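Local coordinates for CrmK (Actinoalloteichus sp. WH1-2216-6, PDB 5I1V), which is a flavin-dependent oxidoreductase with covalently bound FAD that takes part in recycling a shunt product during caerulomycin biosynthesis, at residues A[40-44]-A[155-159]; A[16-20]-A[30-36]. One frame throughout, in Å; residues are numbered along the deposited sequence.

Contact 1 of 2, residues A[40-44]-A[155-159]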
loop_
_atom_site.group_PDB
_atom_site.type_symbol
_atom_site.label_atom_id
_atom_site.label_comp_id
_atom_site.label_asym_id
_atom_site.label_seq_id
_atom_site.Cartn_x
_atom_site.Cartn_y
_atom_site.Cartn_z
ATOM N N THR A 40 8.813 -23.533 8.925
ATOM C CA THR A 40 10.150 -24.000 8.602
ATOM C C THR A 40 10.168 -25.467 8.146
ATOM O O THR A 40 10.865 -25.780 7.202
ATOM C CB THR A 40 11.075 -23.810 9.800
ATOM O OG1 THR A 40 11.098 -22.415 10.115
ATOM C CG2 THR A 40 12.460 -24.286 9.444
ATOM N N ALA A 41 9.435 -26.356 8.822
ATOM C CA ALA A 41 9.412 -27.795 8.459
ATOM C C ALA A 41 8.880 -28.016 7.016
ATOM O O ALA A 41 9.326 -28.890 6.278
ATOM C CB ALA A 41 8.548 -28.574 9.443
ATOM N N GLN A 42 7.930 -27.195 6.609
ATOM C CA GLN A 42 7.393 -27.302 5.266
ATOM C C GLN A 42 8.390 -26.736 4.189
ATOM O O GLN A 42 8.409 -27.166 3.019
ATOM C CB GLN A 42 6.031 -26.637 5.241
ATOM C CG GLN A 42 4.964 -27.449 5.916
ATOM C CD GLN A 42 3.633 -26.722 5.968
ATOM O OE1 GLN A 42 3.501 -25.598 5.478
ATOM N NE2 GLN A 42 2.645 -27.352 6.571
ATOM N N VAL A 43 9.202 -25.771 4.584
ATOM C CA VAL A 43 10.257 -25.256 3.718
ATOM C C VAL A 43 11.319 -26.374 3.516
ATOM O O VAL A 43 11.715 -26.697 2.367
ATOM C CB VAL A 43 10.862 -23.981 4.282
ATOM C CG1 VAL A 43 12.064 -23.562 3.444
ATOM C CG2 VAL A 43 9.813 -22.888 4.368
ATOM N N VAL A 44 11.722 -27.019 4.617
ATOM C CA VAL A 44 12.653 -28.138 4.567
ATOM C C VAL A 44 12.110 -29.215 3.623
ATOM O O VAL A 44 12.865 -29.787 2.804
ATOM C CB VAL A 44 12.899 -28.745 5.961
ATOM C CG1 VAL A 44 13.566 -30.109 5.873
ATOM C CG2 VAL A 44 13.741 -27.796 6.792
ATOM N N VAL A 155 19.787 -15.441 12.315
ATOM C CA VAL A 155 19.034 -15.844 11.112
ATOM C C VAL A 155 18.862 -17.350 11.093
ATOM O O VAL A 155 19.789 -18.055 11.454
ATOM C CB VAL A 155 19.778 -15.285 9.855
ATOM C CG1 VAL A 155 21.165 -15.905 9.634
ATOM C CG2 VAL A 155 18.907 -15.390 8.635
ATOM N N GLU A 156 17.688 -17.836 10.700
ATOM C CA GLU A 156 17.368 -19.223 10.556
ATOM C C GLU A 156 17.342 -19.519 9.084
ATOM O O GLU A 156 16.667 -18.834 8.322
ATOM C CB GLU A 156 16.013 -19.543 11.195
ATOM C CG GLU A 156 15.670 -20.995 11.130
ATOM C CD GLU A 156 14.284 -21.281 11.686
ATOM O OE1 GLU A 156 13.272 -21.062 10.985
ATOM O OE2 GLU A 156 14.220 -21.742 12.840
ATOM N N VAL A 157 18.146 -20.483 8.657
ATOM C CA VAL A 157 18.307 -20.824 7.258
ATOM C C VAL A 157 18.178 -22.318 7.038
ATOM O O VAL A 157 18.767 -23.115 7.788
ATOM C CB VAL A 157 19.704 -20.447 6.784
ATOM C CG1 VAL A 157 19.790 -20.373 5.285
ATOM C CG2 VAL A 157 20.115 -19.101 7.365
ATOM N N VAL A 158 17.425 -22.689 6.008
ATOM C CA VAL A 158 17.340 -24.048 5.562
ATOM C C VAL A 158 18.443 -24.264 4.556
ATOM O O VAL A 158 18.500 -23.592 3.526
ATOM C CB VAL A 158 15.956 -24.306 4.931
ATOM C CG1 VAL A 158 15.868 -25.690 4.330
ATOM C CG2 VAL A 158 14.876 -24.156 5.990
ATOM N N VAL A 159 19.283 -25.233 4.854
ATOM C CA VAL A 159 20.507 -25.476 4.089
ATOM C C VAL A 159 20.595 -26.957 3.657
ATOM O O VAL A 159 19.898 -27.807 4.209
ATOM C CB VAL A 159 21.766 -25.140 4.867
ATOM C CG1 VAL A 159 21.920 -23.655 5.073
ATOM C CG2 VAL A 159 21.831 -25.902 6.210
#
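One polar link and a small valine cluster join the first turn of helix 40-52 to strand 152-160. The polar part is a hydrogen bond from T40 OG1 to E156 OE1, 2.7 Å long. Chi1 and chi2 of E156, both near 180°, extend the side chain until its carboxylate meets the hydroxyl. E156 OE1 is also hydrogen-bonded to T198 OG1, the strongest polar partner of E156, and salt-bridged to R199 NE, while R199 NH2 reaches T40 OG1, so the bond belongs to a network shared with strand 196-202. The apolar part centres on V158, whose CA-to-CB bond points toward the helix: V158 CG2 lies 3.8 Å from V43 CG1, and V158 CG1 lies 3.9 Å from V44 CG2. The segment axes run 25° from parallel at a closest approach of 9.3 Å, with V44 CA and V158 CA nearest, 6.3 Å apart. E156 and V158 share one strand face, whereas V157 points away. The helix thus packs on the antiparallel sheet within the FAD-binding domain. With 209 Å² buried, the chemistry implies a modest interface: branched side chains fill the gap, and a directional, networked hydrogen bond lies at the T40 end.

Contact 2 of 2, residues A[16-20]-A[30-36]; sequences YDLLA and QPEYFRL
This buried, largely aromatic contact packs the short helix 15-19 against strand 33-36 and the loop leading into it. Residues 16-19 are helical, with A20 N hydrogen-bonded to Y16 O (3.0 Å); 33-36 are extended, and P31 (phi/psi -73/165°) and E32 lead into them. Nearest CA pairs are Y16 with F34 (7.5 Å) and A20 with Q30 (6.6 Å). With chi1 at 179° (t), Y16 reaches the loop, and Y16 OH donates a 2.5 Å hydrogen bond to P31 O, which lies at the edge of the Y16 ring. F34, chi1 -62° (m), chi2 89°, turns its edge to the face of Y16: the T-shaped pair has centroids 5.1 Å apart and planes at 71°, with Y16 CD2 and F34 CE1 at 3.6 Å. L19 covers one face of F34 by a CH-pi contact, L19 CB standing 3.6 Å from the ring centroid and 2° off its normal. L19 CD1 meets L36 CD2 at 4.2 Å. F34 and L36 face helix 15-19, whereas Y33 and R35 point to the other face, where R35 NH1 bridges E49 OE1 of helix 40-52. Such alternation typifies a strand in a sheet covered on both faces, here the mixed sheet of the FAD-binding domain.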
loop_
_atom_site.group_PDB
_atom_site.type_symbol
_atom_site.label_atom_id
_atom_site.label_comp_id
_atom_site.label_asym_id
_atom_site.label_seq_id
_atom_site.Cartn_x
_atom_site.Cartn_y
_atom_site.Cartn_z
ATOM N N TYR A 16 -2.091 -19.756 -10.371
ATOM C CA TYR A 16 -0.751 -19.882 -10.908
ATOM C C TYR A 16 -0.349 -18.627 -11.666
ATOM O O TYR A 16 0.806 -18.163 -11.527
ATOM C CB TYR A 16 -0.701 -21.144 -11.773
ATOM C CG TYR A 16 0.614 -21.451 -12.441
ATOM C CD1 TYR A 16 1.015 -20.763 -13.579
ATOM C CD2 TYR A 16 1.472 -22.457 -11.930
ATOM C CE1 TYR A 16 2.209 -21.080 -14.219
ATOM C CE2 TYR A 16 2.669 -22.750 -12.565
ATOM C CZ TYR A 16 3.028 -22.069 -13.686
ATOM O OH TYR A 16 4.194 -22.411 -14.311
ATOM N N ASP A 17 -1.251 -18.064 -12.467
ATOM C CA ASP A 17 -0.849 -16.910 -13.310
ATOM C C ASP A 17 -0.576 -15.693 -12.458
ATOM O O ASP A 17 0.272 -14.909 -12.788
ATOM C CB ASP A 17 -1.854 -16.578 -14.417
ATOM C CG ASP A 17 -1.873 -17.644 -15.533
ATOM O OD1 ASP A 17 -0.915 -18.453 -15.670
ATOM O OD2 ASP A 17 -2.877 -17.685 -16.252
ATOM N N LEU A 18 -1.290 -15.558 -11.340
ATOM C CA LEU A 18 -0.999 -14.496 -10.347
ATOM C C LEU A 18 0.368 -14.710 -9.708
ATOM O O LEU A 18 1.216 -13.819 -9.686
ATOM C CB LEU A 18 -2.105 -14.482 -9.297
ATOM C CG LEU A 18 -2.178 -13.315 -8.270
ATOM C CD1 LEU A 18 -1.369 -13.696 -7.070
ATOM C CD2 LEU A 18 -1.793 -11.950 -8.845
ATOM N N LEU A 19 0.609 -15.909 -9.171
ATOM C CA LEU A 19 1.919 -16.169 -8.585
ATOM C C LEU A 19 3.098 -16.031 -9.539
ATOM O O LEU A 19 4.220 -15.823 -9.099
ATOM C CB LEU A 19 1.941 -17.550 -7.917
ATOM C CG LEU A 19 0.986 -17.652 -6.729
ATOM C CD1 LEU A 19 0.948 -19.080 -6.270
ATOM C CD2 LEU A 19 1.439 -16.739 -5.608
ATOM N N ALA A 20 2.863 -16.162 -10.834
ATOM C CA ALA A 20 3.908 -16.080 -11.813
ATOM C C ALA A 20 4.430 -14.653 -12.029
ATOM O O ALA A 20 5.543 -14.483 -12.558
ATOM C CB ALA A 20 3.426 -16.647 -13.103
ATOM N N GLN A 30 7.570 -19.618 -14.920
ATOM C CA GLN A 30 6.810 -20.782 -15.332
ATOM C C GLN A 30 7.295 -22.083 -14.697
ATOM O O GLN A 30 7.725 -23.008 -15.390
ATOM C CB GLN A 30 6.699 -20.892 -16.870
ATOM C CG GLN A 30 7.949 -20.572 -17.591
ATOM C CD GLN A 30 7.715 -20.500 -19.100
ATOM O OE1 GLN A 30 6.804 -21.171 -19.645
ATOM N NE2 GLN A 30 8.523 -19.682 -19.780
ATOM N N PRO A 31 7.219 -22.170 -13.371
ATOM C CA PRO A 31 7.636 -23.433 -12.755
ATOM C C PRO A 31 6.637 -24.580 -12.962
ATOM O O PRO A 31 5.466 -24.384 -13.320
ATOM C CB PRO A 31 7.720 -23.040 -11.271
ATOM C CG PRO A 31 6.577 -22.113 -11.146
ATOM C CD PRO A 31 6.735 -21.236 -12.355
ATOM N N GLU A 32 7.104 -25.791 -12.704
ATOM C CA GLU A 32 6.259 -26.943 -12.513
ATOM C C GLU A 32 5.156 -26.659 -11.502
ATOM O O GLU A 32 3.992 -27.036 -11.684
ATOM C CB GLU A 32 7.115 -28.078 -11.947
ATOM C CG GLU A 32 6.748 -29.443 -12.438
ATOM C CD GLU A 32 7.501 -30.530 -11.678
ATOM O OE1 GLU A 32 6.803 -31.438 -11.183
ATOM O OE2 GLU A 32 8.754 -30.447 -11.556
ATOM N N TYR A 33 5.553 -26.037 -10.387
ATOM C CA TYR A 33 4.616 -25.631 -9.402
ATOM C C TYR A 33 5.202 -24.540 -8.535
ATOM O O TYR A 33 6.425 -24.383 -8.434
ATOM C CB TYR A 33 4.140 -26.844 -8.553
ATOM C CG TYR A 33 5.197 -27.622 -7.850
ATOM C CD1 TYR A 33 5.600 -27.299 -6.579
ATOM C CD2 TYR A 33 5.797 -28.688 -8.467
ATOM C CE1 TYR A 33 6.556 -28.049 -5.915
ATOM C CE2 TYR A 33 6.781 -29.408 -7.852
ATOM C CZ TYR A 33 7.156 -29.094 -6.563
ATOM O OH TYR A 33 8.155 -29.823 -5.953
ATOM N N PHE A 34 4.327 -23.771 -7.915
ATOM C CA PHE A 34 4.670 -22.938 -6.760
ATOM C C PHE A 34 4.334 -23.731 -5.489
ATOM O O PHE A 34 3.297 -24.470 -5.400
ATOM C CB PHE A 34 3.861 -21.641 -6.764
ATOM C CG PHE A 34 4.118 -20.779 -7.959
ATOM C CD1 PHE A 34 3.374 -20.937 -9.106
ATOM C CD2 PHE A 34 5.092 -19.800 -7.920
ATOM C CE1 PHE A 34 3.578 -20.107 -10.200
ATOM C CE2 PHE A 34 5.300 -18.984 -9.007
ATOM C CZ PHE A 34 4.560 -19.163 -10.147
ATOM N N ARG A 35 5.159 -23.566 -4.461
ATOM C CA ARG A 35 4.851 -24.182 -3.183
ATOM C C ARG A 35 4.741 -23.019 -2.175
ATOM O O ARG A 35 5.623 -22.186 -2.153
ATOM C CB ARG A 35 5.978 -25.166 -2.821
ATOM C CG ARG A 35 5.850 -25.803 -1.431
ATOM C CD ARG A 35 4.683 -26.716 -1.278
ATOM N NE ARG A 35 4.709 -27.824 -2.241
ATOM C CZ ARG A 35 5.500 -28.883 -2.149
ATOM N NH1 ARG A 35 6.349 -29.026 -1.133
ATOM N NH2 ARG A 35 5.431 -29.814 -3.064
ATOM N N LEU A 36 3.647 -22.929 -1.411
ATOM C CA LEU A 36 3.498 -21.916 -0.356
ATOM C C LEU A 36 3.489 -22.605 1.023
ATOM O O LEU A 36 2.454 -23.134 1.414
ATOM C CB LEU A 36 2.186 -21.171 -0.534
ATOM C CG LEU A 36 1.909 -20.335 -1.807
ATOM C CD1 LEU A 36 1.701 -18.860 -1.477
ATOM C CD2 LEU A 36 2.930 -20.446 -2.887
#

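In the fold
Strand 33-36 of contact 2 leads into helix 40-52 of contact 1, so the contacts follow in series, with centres 20 Å apart. Both pack a helix on a strand, but on different sheets: contact 2 on the mixed four-stranded one, contact 1 on the antiparallel five-stranded one. Helix 40-52 lies between these sheets, touching the face of strand 33-36 turned from helix 15-19 through A46 and E49. Contact 2 is the more buried, with six of seven touching residues buried and 356 Å² covered against 209 Å²; contact 1 has two of five. Aromatic rings dominate contact 2, whereas contact 1 combines valines with a charged network. V43 lies about 8 Å and F34 about 11 Å from FAD, side chain to cofactor.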